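Local atomic coordinates of sister chromatid cohesion protein (Chaetomium thermophilum, PDB entry 5T8V), a protein that probably acts as a loader of cohesin onto chromatin, its C-terminal portion of HEAT repeats being the part described here. Residues F28-R33 with N41-F46; E124-A129 with L156-R161; R863-Y868 with R882-I887; E876-S881 with R919-D924. One frame throughout, in Å; residues are numbered along the deposited sequence.

Overall arrangement
The four contacts fall into two pairs at distant places on an elongated helical-repeat chain. Contact 1 and contact 2 lie toward the N-terminal end, with centres 21 Å apart and nearest atoms about 4 Å apart, close neighbours that do not touch. Contact 3 and contact 4 lie on the opposite side of the chain's centre, 111 Å (centre to centre) from contact 2 to contact 3. Their own centres are only 11 Å apart, for both use helix 878-891, and they meet directly: R882 NH2 of contact 3 forms a 3.0 Å salt bridge with D924 OD2 of contact 4. Together they illustrate how a solenoid is built from local, neighbour-to-neighbour packing.

Contact 1 of 4, residues F28-R33 with N41-F46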
loop_
_atom_site.group_PDB
_atom_site.type_symbol
_atom_site.label_atom_id
_atom_site.label_comp_id
_atom_site.label_asym_id
_atom_site.label_seq_id
_atom_site.Cartn_x
_atom_site.Cartn_y
_atom_site.Cartn_z
ATOM N N PHE A 28 -15.026 10.005 -78.121
ATOM C CA PHE A 28 -15.539 11.218 -78.749
ATOM C C PHE A 28 -16.532 10.895 -79.860
ATOM O O PHE A 28 -17.595 11.520 -79.947
ATOM C CB PHE A 28 -14.380 12.063 -79.282
ATOM C CG PHE A 28 -13.475 12.610 -78.207
ATOM C CD1 PHE A 28 -13.847 12.574 -76.871
ATOM C CD2 PHE A 28 -12.252 13.164 -78.536
ATOM C CE1 PHE A 28 -13.019 13.076 -75.892
ATOM C CE2 PHE A 28 -11.421 13.668 -77.560
ATOM C CZ PHE A 28 -11.805 13.624 -76.237
ATOM N N GLN A 29 -16.215 9.922 -80.717
ATOM C CA GLN A 29 -17.177 9.547 -81.748
ATOM C C GLN A 29 -18.368 8.798 -81.162
ATOM O O GLN A 29 -19.435 8.774 -81.783
ATOM C CB GLN A 29 -16.500 8.718 -82.841
ATOM C CG GLN A 29 -15.927 7.385 -82.396
ATOM C CD GLN A 29 -14.953 6.815 -83.416
ATOM O OE1 GLN A 29 -14.708 7.421 -84.460
ATOM N NE2 GLN A 29 -14.394 5.648 -83.119
ATOM N N ALA A 30 -18.214 8.199 -79.977
ATOM C CA ALA A 30 -19.377 7.688 -79.259
ATOM C C ALA A 30 -20.298 8.828 -78.842
ATOM O O ALA A 30 -21.526 8.700 -78.910
ATOM C CB ALA A 30 -18.934 6.881 -78.038
ATOM N N VAL A 31 -19.724 9.954 -78.411
ATOM C CA VAL A 31 -20.532 11.132 -78.110
ATOM C C VAL A 31 -21.206 11.644 -79.377
ATOM O O VAL A 31 -22.397 11.984 -79.371
ATOM C CB VAL A 31 -19.667 12.221 -77.447
ATOM C CG1 VAL A 31 -20.460 13.511 -77.263
ATOM C CG2 VAL A 31 -19.140 11.736 -76.105
ATOM N N ASP A 32 -20.460 11.712 -80.482
ATOM C CA ASP A 32 -21.053 12.135 -81.747
ATOM C C ASP A 32 -22.254 11.268 -82.100
ATOM O O ASP A 32 -23.320 11.778 -82.462
ATOM C CB ASP A 32 -20.009 12.084 -82.865
ATOM C CG ASP A 32 -19.063 13.266 -82.837
ATOM O OD1 ASP A 32 -19.526 14.395 -82.574
ATOM O OD2 ASP A 32 -17.855 13.065 -83.081
ATOM N N ARG A 33 -22.096 9.946 -82.000
ATOM C CA ARG A 33 -23.207 9.046 -82.290
ATOM C C ARG A 33 -24.364 9.276 -81.327
ATOM O O ARG A 33 -25.533 9.202 -81.721
ATOM C CB ARG A 33 -22.735 7.596 -82.216
ATOM C CG ARG A 33 -23.750 6.583 -82.720
ATOM C CD ARG A 33 -23.523 5.225 -82.084
ATOM N NE ARG A 33 -22.103 4.887 -82.010
ATOM C CZ ARG A 33 -21.616 3.841 -81.350
ATOM N NH1 ARG A 33 -22.429 3.021 -80.697
ATOM N NH2 ARG A 33 -20.308 3.618 -81.339
ATOM N N ASN A 41 -25.715 6.110 -75.913
ATOM C CA ASN A 41 -24.833 5.124 -76.513
ATOM C C ASN A 41 -24.277 4.187 -75.440
ATOM O O ASN A 41 -24.432 4.411 -74.238
ATOM C CB ASN A 41 -23.705 5.832 -77.267
ATOM C CG ASN A 41 -22.857 4.881 -78.087
ATOM O OD1 ASN A 41 -23.188 3.705 -78.236
ATOM N ND2 ASN A 41 -21.759 5.391 -78.628
ATOM N N GLU A 42 -23.632 3.109 -75.895
ATOM C CA GLU A 42 -22.988 2.182 -74.971
ATOM C C GLU A 42 -21.931 2.876 -74.122
ATOM O O GLU A 42 -21.665 2.449 -72.993
ATOM C CB GLU A 42 -22.366 1.023 -75.752
ATOM C CG GLU A 42 -21.547 0.053 -74.907
ATOM C CD GLU A 42 -20.942 -1.068 -75.731
ATOM O OE1 GLU A 42 -21.455 -1.338 -76.840
ATOM O OE2 GLU A 42 -19.950 -1.675 -75.274
ATOM N N MET A 43 -21.318 3.937 -74.644
ATOM C CA MET A 43 -20.293 4.693 -73.932
ATOM C C MET A 43 -20.765 6.063 -73.472
ATOM O O MET A 43 -20.389 6.504 -72.386
ATOM C CB MET A 43 -19.057 4.870 -74.821
ATOM C CG MET A 43 -18.239 3.602 -75.011
ATOM S SD MET A 43 -16.836 3.844 -76.118
ATOM C CE MET A 43 -15.878 2.367 -75.786
ATOM N N ALA A 44 -21.582 6.745 -74.267
ATOM C CA ALA A 44 -22.038 8.089 -73.953
ATOM C C ALA A 44 -23.479 8.072 -73.453
ATOM O O ALA A 44 -24.203 7.082 -73.575
ATOM C CB ALA A 44 -21.913 8.997 -75.180
ATOM N N ILE A 45 -23.885 9.202 -72.880
ATOM C CA ILE A 45 -25.236 9.414 -72.380
ATOM C C ILE A 45 -25.795 10.648 -73.068
ATOM O O ILE A 45 -25.136 11.695 -73.110
ATOM C CB ILE A 45 -25.258 9.580 -70.847
ATOM C CG1 ILE A 45 -24.968 8.235 -70.172
ATOM C CG2 ILE A 45 -26.604 10.146 -70.375
ATOM C CD1 ILE A 45 -24.833 8.309 -68.659
ATOM N N PHE A 46 -27.003 10.521 -73.610
ATOM C CA PHE A 46 -27.680 11.621 -74.283
ATOM C C PHE A 46 -28.496 12.407 -73.263
ATOM O O PHE A 46 -29.380 11.848 -72.605
ATOM C CB PHE A 46 -28.576 11.089 -75.398
ATOM C CG PHE A 46 -29.356 12.154 -76.110
ATOM C CD1 PHE A 46 -28.785 12.871 -77.147
ATOM C CD2 PHE A 46 -30.661 12.438 -75.747
ATOM C CE1 PHE A 46 -29.499 13.850 -77.807
ATOM C CE2 PHE A 46 -31.381 13.418 -76.404
ATOM C CZ PHE A 46 -30.799 14.125 -77.434
#
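A30 and V31, on one side of helix 9-36, pack against the chain that returns alongside them through N41, M43 and A44. The close-packed part is small and largely apolar. The methyl of A30 meets M43 CB at 3.8 Å, while the methionine's extended tail leads off toward Y23 of the same helix. Next to it, A44 CB lies against the helix backbone, 3.9 Å from V31 CA, and V31 CG2 reaches it at 4.0 Å. The CB of V31 is set away from 41-46, and the side chain also touches A52, L54 and Y85. The solvent side is polar and looser. N41 swings CG anti to its backbone nitrogen (chi1 -172°), which carries the amide to the helix, where ND2 gives a weak 3.3 Å hydrogen bond to A30 O. R33 bends at chi3 to lay its guanidinium across that amide: ND2 stands 3.1 Å above the guanidinium plane, over its centre, and the two planes are 54° apart. No hydrogen bond joins the two side chains. Strand 44-46, paired antiparallel with strand 52-54, thus makes a small beta-hairpin packed near the C-terminal end of helix 9-36, in a largely helical HEAT-repeat protein.

Contact 2 of 4, residues E124-A129 with L156-R161; sequences EAAIRA and LSLCKR
I127 and L158 mark the closest backbone approach, their CA atoms 7.0 Å apart on two helical segments that run roughly antiparallel, clearly inclined to each other. Across this gap a single side chain does the work. L158 points from helix 149-172 toward the other helix, and its CD1 methyl settles against the peptide link between A126 and I127, 3.7 Å from A126 O and 3.9 Å from I127 N. The same methyl meets A126 CB at 4.0 Å. I127 approaches less closely: its CG1 is 4.5 Å from L158 CD1, and its side chain also touches L196 and D199 of helix 190-213. No hydrogen bond crosses the interface, so its fit rests on shape and on the burial of all three residues. The small methyl of A126 lets the leucine come right up to the backbone. Further apolar groups, L94 of helix 81-96 and F102, close around L158. R128 points away from 156-161 and forms a salt bridge with D199, the residue that I127 also touches. Antiparallel packing of helices consecutive in the chain is typical of HEAT-repeat alpha-solenoids.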
loop_
_atom_site.group_PDB
_atom_site.type_symbol
_atom_site.label_atom_id
_atom_site.label_comp_id
_atom_site.label_asym_id
_atom_site.label_seq_id
_atom_site.Cartn_x
_atom_site.Cartn_y
_atom_site.Cartn_z
ATOM N N GLU A 124 -23.102 8.919 -61.182
ATOM C CA GLU A 124 -21.805 8.264 -61.331
ATOM C C GLU A 124 -20.993 8.909 -62.444
ATOM O O GLU A 124 -19.792 9.169 -62.286
ATOM C CB GLU A 124 -22.002 6.773 -61.606
ATOM C CG GLU A 124 -22.377 5.965 -60.374
ATOM C CD GLU A 124 -22.507 4.485 -60.664
ATOM O OE1 GLU A 124 -23.614 4.045 -61.037
ATOM O OE2 GLU A 124 -21.496 3.764 -60.524
ATOM N N ALA A 125 -21.633 9.171 -63.587
ATOM C CA ALA A 125 -20.945 9.845 -64.681
ATOM C C ALA A 125 -20.305 11.144 -64.208
ATOM O O ALA A 125 -19.198 11.494 -64.635
ATOM C CB ALA A 125 -21.924 10.109 -65.825
ATOM N N ALA A 126 -20.979 11.865 -63.309
ATOM C CA ALA A 126 -20.430 13.115 -62.794
ATOM C C ALA A 126 -19.284 12.859 -61.823
ATOM O O ALA A 126 -18.257 13.546 -61.872
ATOM C CB ALA A 126 -21.528 13.931 -62.116
ATOM N N ILE A 127 -19.443 11.881 -60.928
ATOM C CA ILE A 127 -18.383 11.549 -59.975
ATOM C C ILE A 127 -17.085 11.251 -60.717
ATOM O O ILE A 127 -16.041 11.882 -60.487
ATOM C CB ILE A 127 -18.812 10.361 -59.095
ATOM C CG1 ILE A 127 -20.012 10.754 -58.229
ATOM C CG2 ILE A 127 -17.659 9.888 -58.210
ATOM C CD1 ILE A 127 -20.662 9.592 -57.503
ATOM N N ARG A 128 -17.136 10.286 -61.636
ATOM C CA ARG A 128 -15.923 9.890 -62.334
ATOM C C ARG A 128 -15.489 10.924 -63.366
ATOM O O ARG A 128 -14.308 10.957 -63.732
ATOM C CB ARG A 128 -16.124 8.516 -62.968
ATOM C CG ARG A 128 -16.158 7.415 -61.921
ATOM C CD ARG A 128 -15.943 6.046 -62.514
ATOM N NE ARG A 128 -15.664 5.052 -61.476
ATOM C CZ ARG A 128 -14.456 4.784 -60.989
ATOM N NH1 ARG A 128 -13.389 5.430 -61.437
ATOM N NH2 ARG A 128 -14.314 3.863 -60.047
ATOM N N ALA A 129 -16.405 11.777 -63.827
ATOM C CA ALA A 129 -15.998 12.931 -64.619
ATOM C C ALA A 129 -15.099 13.851 -63.801
ATOM O O ALA A 129 -14.036 14.281 -64.267
ATOM C CB ALA A 129 -17.229 13.686 -65.121
ATOM N N LEU A 156 -15.366 19.142 -55.173
ATOM C CA LEU A 156 -15.544 19.316 -53.736
ATOM C C LEU A 156 -17.018 19.272 -53.353
ATOM O O LEU A 156 -17.392 18.639 -52.354
ATOM C CB LEU A 156 -14.910 20.636 -53.300
ATOM C CG LEU A 156 -15.112 21.065 -51.849
ATOM C CD1 LEU A 156 -14.616 19.997 -50.883
ATOM C CD2 LEU A 156 -14.402 22.389 -51.614
ATOM N N SER A 157 -17.872 19.939 -54.132
ATOM C CA SER A 157 -19.306 19.865 -53.880
ATOM C C SER A 157 -19.784 18.422 -53.914
ATOM O O SER A 157 -20.462 17.960 -52.991
ATOM C CB SER A 157 -20.065 20.708 -54.904
ATOM O OG SER A 157 -19.730 22.078 -54.773
ATOM N N LEU A 158 -19.427 17.686 -54.969
ATOM C CA LEU A 158 -19.866 16.299 -55.072
ATOM C C LEU A 158 -19.403 15.482 -53.874
ATOM O O LEU A 158 -20.139 14.619 -53.386
ATOM C CB LEU A 158 -19.355 15.674 -56.371
ATOM C CG LEU A 158 -20.307 15.737 -57.566
ATOM C CD1 LEU A 158 -19.619 15.192 -58.805
ATOM C CD2 LEU A 158 -21.596 14.967 -57.294
ATOM N N CYS A 159 -18.187 15.728 -53.387
ATOM C CA CYS A 159 -17.717 15.010 -52.208
ATOM C C CYS A 159 -18.578 15.336 -50.993
ATOM O O CYS A 159 -19.027 14.433 -50.274
ATOM C CB CYS A 159 -16.248 15.342 -51.942
ATOM S SG CYS A 159 -15.105 14.622 -53.141
ATOM N N LYS A 160 -18.830 16.625 -50.753
ATOM C CA LYS A 160 -19.671 17.008 -49.622
ATOM C C LYS A 160 -21.042 16.343 -49.703
ATOM O O LYS A 160 -21.494 15.708 -48.743
ATOM C CB LYS A 160 -19.818 18.529 -49.559
ATOM C CG LYS A 160 -18.755 19.216 -48.708
ATOM C CD LYS A 160 -19.242 20.543 -48.135
ATOM C CE LYS A 160 -18.874 21.718 -49.026
ATOM N NZ LYS A 160 -19.351 23.011 -48.453
ATOM N N ARG A 161 -21.719 16.473 -50.847
ATOM C CA ARG A 161 -23.074 15.940 -50.966
ATOM C C ARG A 161 -23.082 14.417 -50.933
ATOM O O ARG A 161 -24.074 13.813 -50.509
ATOM C CB ARG A 161 -23.733 16.454 -52.247
ATOM C CG ARG A 161 -23.623 17.962 -52.428
ATOM C CD ARG A 161 -24.797 18.551 -53.198
ATOM N NE ARG A 161 -24.966 17.965 -54.527
ATOM C CZ ARG A 161 -24.251 18.296 -55.599
ATOM N NH1 ARG A 161 -23.288 19.207 -55.517
ATOM N NH2 ARG A 161 -24.493 17.705 -56.760
#

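Contact 3 of 4, residues R863-Y868 with R882-I887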
loop_
_atom_site.group_PDB
_atom_site.type_symbol
_atom_site.label_atom_id
_atom_site.label_comp_id
_atom_site.label_asym_id
_atom_site.label_seq_id
_atom_site.Cartn_x
_atom_site.Cartn_y
_atom_site.Cartn_z
ATOM N N ARG A 863 4.115 -43.692 35.281
ATOM C CA ARG A 863 5.180 -44.608 35.659
ATOM C C ARG A 863 6.455 -44.362 34.864
ATOM O O ARG A 863 7.541 -44.724 35.329
ATOM C CB ARG A 863 4.708 -46.050 35.466
ATOM C CG ARG A 863 5.672 -47.110 35.973
ATOM C CD ARG A 863 5.155 -48.507 35.666
ATOM N NE ARG A 863 5.032 -48.738 34.229
ATOM C CZ ARG A 863 4.477 -49.818 33.686
ATOM N NH1 ARG A 863 3.982 -50.777 34.458
ATOM N NH2 ARG A 863 4.414 -49.937 32.367
ATOM N N LEU A 864 6.350 -43.758 33.677
ATOM C CA LEU A 864 7.546 -43.443 32.902
ATOM C C LEU A 864 8.310 -42.277 33.513
ATOM O O LEU A 864 9.535 -42.197 33.368
ATOM C CB LEU A 864 7.170 -43.128 31.455
ATOM C CG LEU A 864 6.321 -44.183 30.742
ATOM C CD1 LEU A 864 6.086 -43.780 29.295
ATOM C CD2 LEU A 864 6.961 -45.564 30.819
ATOM N N LEU A 865 7.608 -41.367 34.189
ATOM C CA LEU A 865 8.262 -40.302 34.935
ATOM C C LEU A 865 8.829 -40.784 36.263
ATOM O O LEU A 865 9.567 -40.035 36.910
ATOM C CB LEU A 865 7.276 -39.158 35.189
ATOM C CG LEU A 865 6.586 -38.571 33.955
ATOM C CD1 LEU A 865 5.584 -37.504 34.363
ATOM C CD2 LEU A 865 7.603 -38.001 32.976
ATOM N N ARG A 866 8.506 -42.013 36.675
ATOM C CA ARG A 866 8.953 -42.558 37.959
ATOM C C ARG A 866 10.424 -42.301 38.266
ATOM O O ARG A 866 10.717 -41.798 39.359
ATOM C CB ARG A 866 8.662 -44.066 37.972
ATOM C CG ARG A 866 8.790 -44.722 39.332
ATOM C CD ARG A 866 7.606 -44.382 40.217
ATOM N NE ARG A 866 7.664 -45.090 41.493
ATOM C CZ ARG A 866 8.412 -44.715 42.525
ATOM N NH1 ARG A 866 9.178 -43.632 42.436
ATOM N NH2 ARG A 866 8.400 -45.424 43.644
ATOM N N PRO A 867 11.381 -42.612 37.387
ATOM C CA PRO A 867 12.792 -42.390 37.745
ATOM C C PRO A 867 13.148 -40.929 37.949
ATOM O O PRO A 867 14.116 -40.638 38.662
ATOM C CB PRO A 867 13.555 -42.995 36.560
ATOM C CG PRO A 867 12.590 -42.965 35.429
ATOM C CD PRO A 867 11.242 -43.184 36.035
ATOM N N TYR A 868 12.403 -39.997 37.348
ATOM C CA TYR A 868 12.672 -38.582 37.582
ATOM C C TYR A 868 12.423 -38.199 39.036
ATOM O O TYR A 868 13.083 -37.296 39.558
ATOM C CB TYR A 868 11.814 -37.718 36.659
ATOM C CG TYR A 868 12.250 -37.725 35.210
ATOM C CD1 TYR A 868 13.441 -37.129 34.822
ATOM C CD2 TYR A 868 11.463 -38.313 34.230
ATOM C CE1 TYR A 868 13.844 -37.127 33.499
ATOM C CE2 TYR A 868 11.856 -38.316 32.903
ATOM C CZ TYR A 868 13.047 -37.720 32.544
ATOM O OH TYR A 868 13.443 -37.719 31.225
ATOM N N ARG A 882 10.542 -29.897 38.775
ATOM C CA ARG A 882 9.295 -29.169 38.977
ATOM C C ARG A 882 8.226 -29.651 38.006
ATOM O O ARG A 882 7.052 -29.787 38.376
ATOM C CB ARG A 882 9.529 -27.666 38.823
ATOM C CG ARG A 882 8.444 -26.814 39.469
ATOM C CD ARG A 882 8.790 -25.333 39.437
ATOM N NE ARG A 882 8.138 -24.636 38.328
ATOM C CZ ARG A 882 6.952 -24.034 38.401
ATOM N NH1 ARG A 882 6.452 -23.430 37.330
ATOM N NH2 ARG A 882 6.262 -24.032 39.536
ATOM N N ALA A 883 8.617 -29.935 36.762
ATOM C CA ALA A 883 7.662 -30.435 35.780
ATOM C C ALA A 883 7.000 -31.719 36.266
ATOM O O ALA A 883 5.768 -31.817 36.310
ATOM C CB ALA A 883 8.357 -30.662 34.439
ATOM N N VAL A 884 7.802 -32.716 36.650
ATOM C CA VAL A 884 7.226 -34.011 37.006
ATOM C C VAL A 884 6.408 -33.905 38.288
ATOM O O VAL A 884 5.323 -34.489 38.391
ATOM C CB VAL A 884 8.322 -35.090 37.113
ATOM C CG1 VAL A 884 9.054 -35.233 35.786
ATOM C CG2 VAL A 884 9.300 -34.783 38.236
ATOM N N VAL A 885 6.900 -33.160 39.284
ATOM C CA VAL A 885 6.138 -33.058 40.527
ATOM C C VAL A 885 4.825 -32.326 40.291
ATOM O O VAL A 885 3.818 -32.619 40.945
ATOM C CB VAL A 885 6.961 -32.378 41.639
ATOM C CG1 VAL A 885 8.235 -33.164 41.915
ATOM C CG2 VAL A 885 7.284 -30.948 41.270
ATOM N N VAL A 886 4.803 -31.368 39.360
ATOM C CA VAL A 886 3.552 -30.687 39.042
ATOM C C VAL A 886 2.619 -31.619 38.278
ATOM O O VAL A 886 1.396 -31.583 38.463
ATOM C CB VAL A 886 3.833 -29.392 38.259
ATOM C CG1 VAL A 886 2.553 -28.839 37.635
ATOM C CG2 VAL A 886 4.450 -28.355 39.183
ATOM N N ILE A 887 3.173 -32.466 37.411
ATOM C CA ILE A 887 2.340 -33.403 36.667
ATOM C C ILE A 887 1.705 -34.414 37.613
ATOM O O ILE A 887 0.540 -34.792 37.443
ATOM C CB ILE A 887 3.163 -34.088 35.560
ATOM C CG1 ILE A 887 3.559 -33.061 34.496
ATOM C CG2 ILE A 887 2.364 -35.223 34.912
ATOM C CD1 ILE A 887 4.596 -33.555 33.508
#
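L865 and Y868 face V884 and I887 across a buried seam, and every direct interaction between them is apolar. Two groups of methyl contacts can be told apart. In the first, L865 spreads its branches over two residues a helical turn apart: CD1 reaches I887 CG2 at 4.0 Å, the two side chains crossing at about a right angle, while CD2 comes within 4.2 Å of V884 CG1. In the second, V884 CG1 touches Y868 near its base, 3.8 Å from CB, and approaches the ring obliquely. The tyrosine's CG lies anti to its carbonyl carbon (chi1 -73°), which turns the ring away from helix 878-891 after CB has made the contact; the Y868 side chain also touches I826.

No hydrogen bond crosses between the segments; within each, backbone bonds hold the contact residues. Y868 N bonds to L865 O at 2.9 Å, a three-residue step that holds the two contact residues in a tight turn, whereas I887 N to A883 O is a regular helical bond. Charged groups act at the periphery, as in the salt bridge from R866 to E909 of helix 900-910. With no polar link across the seam, the chemistry implies that cohesion here comes from hydrophobic burial and methyl contacts, while directional bonds tie the flanks to neighbouring helices.

Contact 4 of 4, residues E876-S881 with R919-D924; sequences EDLTVS and RALLDD
Helices 878-891 and 919-935 belong to the layered helices of the HEAT-repeat solenoid, and their first turns, running in roughly the same direction, are brought together by L921 lying against L878 and S881. Helix 900-910 falls between them in sequence, so this is a contact between helices that are not consecutive in the chain. The nearest CA atoms, those of L878 and L921, are 7.4 Å apart.

L921 carries the contact with both of its methyls. CD2 lies 3.4 Å from S881 CB and also meets CD2 of L878 at 4.2 Å, while CD1 rests 4.0 Å from S881 C, against the backbone. With CG anti to its own nitrogen (chi1 180°), the leucine is directed across the gap, and it continues onto V885 one turn further along the same helix. L878 comes in at the outer margin, where its side chain also touches P918.

The serine presents carbon rather than oxygen to the leucine. Its OG turns back along its own helix and gives a weak 3.3 Å hydrogen bond to D877 O, a carbonyl one turn earlier. D877 holds the N-cap position without a capping bond from its side chain, whose OD1 instead forms a salt bridge with R840. Beyond the apolar patch, D924 OD1 pairs with R889.

With the serine hydroxyl turned to a carbonyl of its own helix, if only weakly, its carbon side is what meets the leucine: the seam is methyl against carbon, with charge pairs beside it.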
loop_
_atom_site.group_PDB
_atom_site.type_symbol
_atom_site.label_atom_id
_atom_site.label_comp_id
_atom_site.label_asym_id
_atom_site.label_seq_id
_atom_site.Cartn_x
_atom_site.Cartn_y
_atom_site.Cartn_z
ATOM N N GLU A 876 20.436 -31.856 39.347
ATOM C CA GLU A 876 20.499 -30.400 39.384
ATOM C C GLU A 876 19.479 -29.765 38.446
ATOM O O GLU A 876 19.002 -28.658 38.716
ATOM C CB GLU A 876 21.912 -29.931 39.036
ATOM C CG GLU A 876 22.266 -28.552 39.580
ATOM C CD GLU A 876 21.590 -27.422 38.824
ATOM O OE1 GLU A 876 21.265 -27.611 37.632
ATOM O OE2 GLU A 876 21.381 -26.347 39.424
ATOM N N ASP A 877 19.133 -30.437 37.349
ATOM C CA ASP A 877 18.139 -29.899 36.430
ATOM C C ASP A 877 16.805 -29.744 37.147
ATOM O O ASP A 877 16.056 -30.713 37.296
ATOM C CB ASP A 877 17.992 -30.800 35.202
ATOM C CG ASP A 877 17.155 -30.162 34.110
ATOM O OD1 ASP A 877 17.075 -28.915 34.070
ATOM O OD2 ASP A 877 16.581 -30.907 33.288
ATOM N N LEU A 878 16.505 -28.526 37.603
ATOM C CA LEU A 878 15.300 -28.292 38.391
ATOM C C LEU A 878 14.052 -28.192 37.524
ATOM O O LEU A 878 12.953 -28.501 37.994
ATOM C CB LEU A 878 15.454 -27.016 39.216
ATOM C CG LEU A 878 16.650 -26.983 40.172
ATOM C CD1 LEU A 878 16.759 -25.620 40.838
ATOM C CD2 LEU A 878 16.546 -28.093 41.216
ATOM N N THR A 879 14.198 -27.759 36.272
ATOM C CA THR A 879 13.051 -27.662 35.377
ATOM C C THR A 879 12.315 -28.993 35.289
ATOM O O THR A 879 11.102 -29.066 35.518
ATOM C CB THR A 879 13.517 -27.215 33.991
ATOM O OG1 THR A 879 14.305 -26.024 34.110
ATOM C CG2 THR A 879 12.332 -26.944 33.077
ATOM N N VAL A 880 13.040 -30.062 34.953
ATOM C CA VAL A 880 12.425 -31.383 34.838
ATOM C C VAL A 880 11.763 -31.782 36.152
ATOM O O VAL A 880 10.651 -32.325 36.165
ATOM C CB VAL A 880 13.473 -32.424 34.389
ATOM C CG1 VAL A 880 14.710 -32.383 35.276
ATOM C CG2 VAL A 880 12.880 -33.825 34.386
ATOM N N SER A 881 12.432 -31.522 37.276
ATOM C CA SER A 881 11.891 -31.921 38.573
ATOM C C SER A 881 10.560 -31.231 38.846
ATOM O O SER A 881 9.547 -31.886 39.123
ATOM C CB SER A 881 12.905 -31.606 39.674
ATOM O OG SER A 881 14.117 -32.313 39.471
ATOM N N ARG A 919 13.499 -23.395 47.093
ATOM C CA ARG A 919 12.148 -23.049 47.526
ATOM C C ARG A 919 11.125 -23.295 46.423
ATOM O O ARG A 919 10.124 -23.990 46.635
ATOM C CB ARG A 919 12.117 -21.586 47.970
ATOM C CG ARG A 919 10.728 -21.031 48.283
ATOM C CD ARG A 919 10.745 -19.512 48.333
ATOM N NE ARG A 919 9.412 -18.952 48.098
ATOM C CZ ARG A 919 8.599 -18.478 49.038
ATOM N NH1 ARG A 919 8.965 -18.466 50.313
ATOM N NH2 ARG A 919 7.409 -18.004 48.698
ATOM N N ALA A 920 11.353 -22.719 45.239
ATOM C CA ALA A 920 10.355 -22.777 44.175
ATOM C C ALA A 920 9.920 -24.210 43.896
ATOM O O ALA A 920 8.742 -24.467 43.619
ATOM C CB ALA A 920 10.906 -22.128 42.907
ATOM N N LEU A 921 10.855 -25.158 43.960
ATOM C CA LEU A 921 10.494 -26.559 43.773
ATOM C C LEU A 921 9.924 -27.155 45.054
ATOM O O LEU A 921 9.013 -27.991 45.004
ATOM C CB LEU A 921 11.712 -27.355 43.304
ATOM C CG LEU A 921 11.529 -28.857 43.059
ATOM C CD1 LEU A 921 10.256 -29.141 42.287
ATOM C CD2 LEU A 921 12.721 -29.413 42.288
ATOM N N LEU A 922 10.439 -26.727 46.213
ATOM C CA LEU A 922 9.869 -27.177 47.477
ATOM C C LEU A 922 8.368 -26.926 47.521
ATOM O O LEU A 922 7.627 -27.669 48.176
ATOM C CB LEU A 922 10.544 -26.484 48.660
ATOM C CG LEU A 922 9.961 -26.880 50.024
ATOM C CD1 LEU A 922 9.945 -28.393 50.229
ATOM C CD2 LEU A 922 10.737 -26.212 51.135
ATOM N N ASP A 923 7.904 -25.880 46.834
ATOM C CA ASP A 923 6.477 -25.580 46.800
ATOM C C ASP A 923 5.697 -26.704 46.127
ATOM O O ASP A 923 4.805 -27.315 46.731
ATOM C CB ASP A 923 6.260 -24.244 46.080
ATOM C CG ASP A 923 4.893 -23.649 46.344
ATOM O OD1 ASP A 923 3.884 -24.334 46.082
ATOM O OD2 ASP A 923 4.829 -22.495 46.815
ATOM N N ASP A 924 6.033 -27.003 44.873
ATOM C CA ASP A 924 5.289 -28.016 44.134
ATOM C C ASP A 924 5.450 -29.395 44.763
ATOM O O ASP A 924 4.505 -30.193 44.767
ATOM C CB ASP A 924 5.740 -28.033 42.675
ATOM C CG ASP A 924 5.485 -26.711 41.972
ATOM O OD1 ASP A 924 4.322 -26.450 41.605
ATOM O OD2 ASP A 924 6.448 -25.938 41.787
#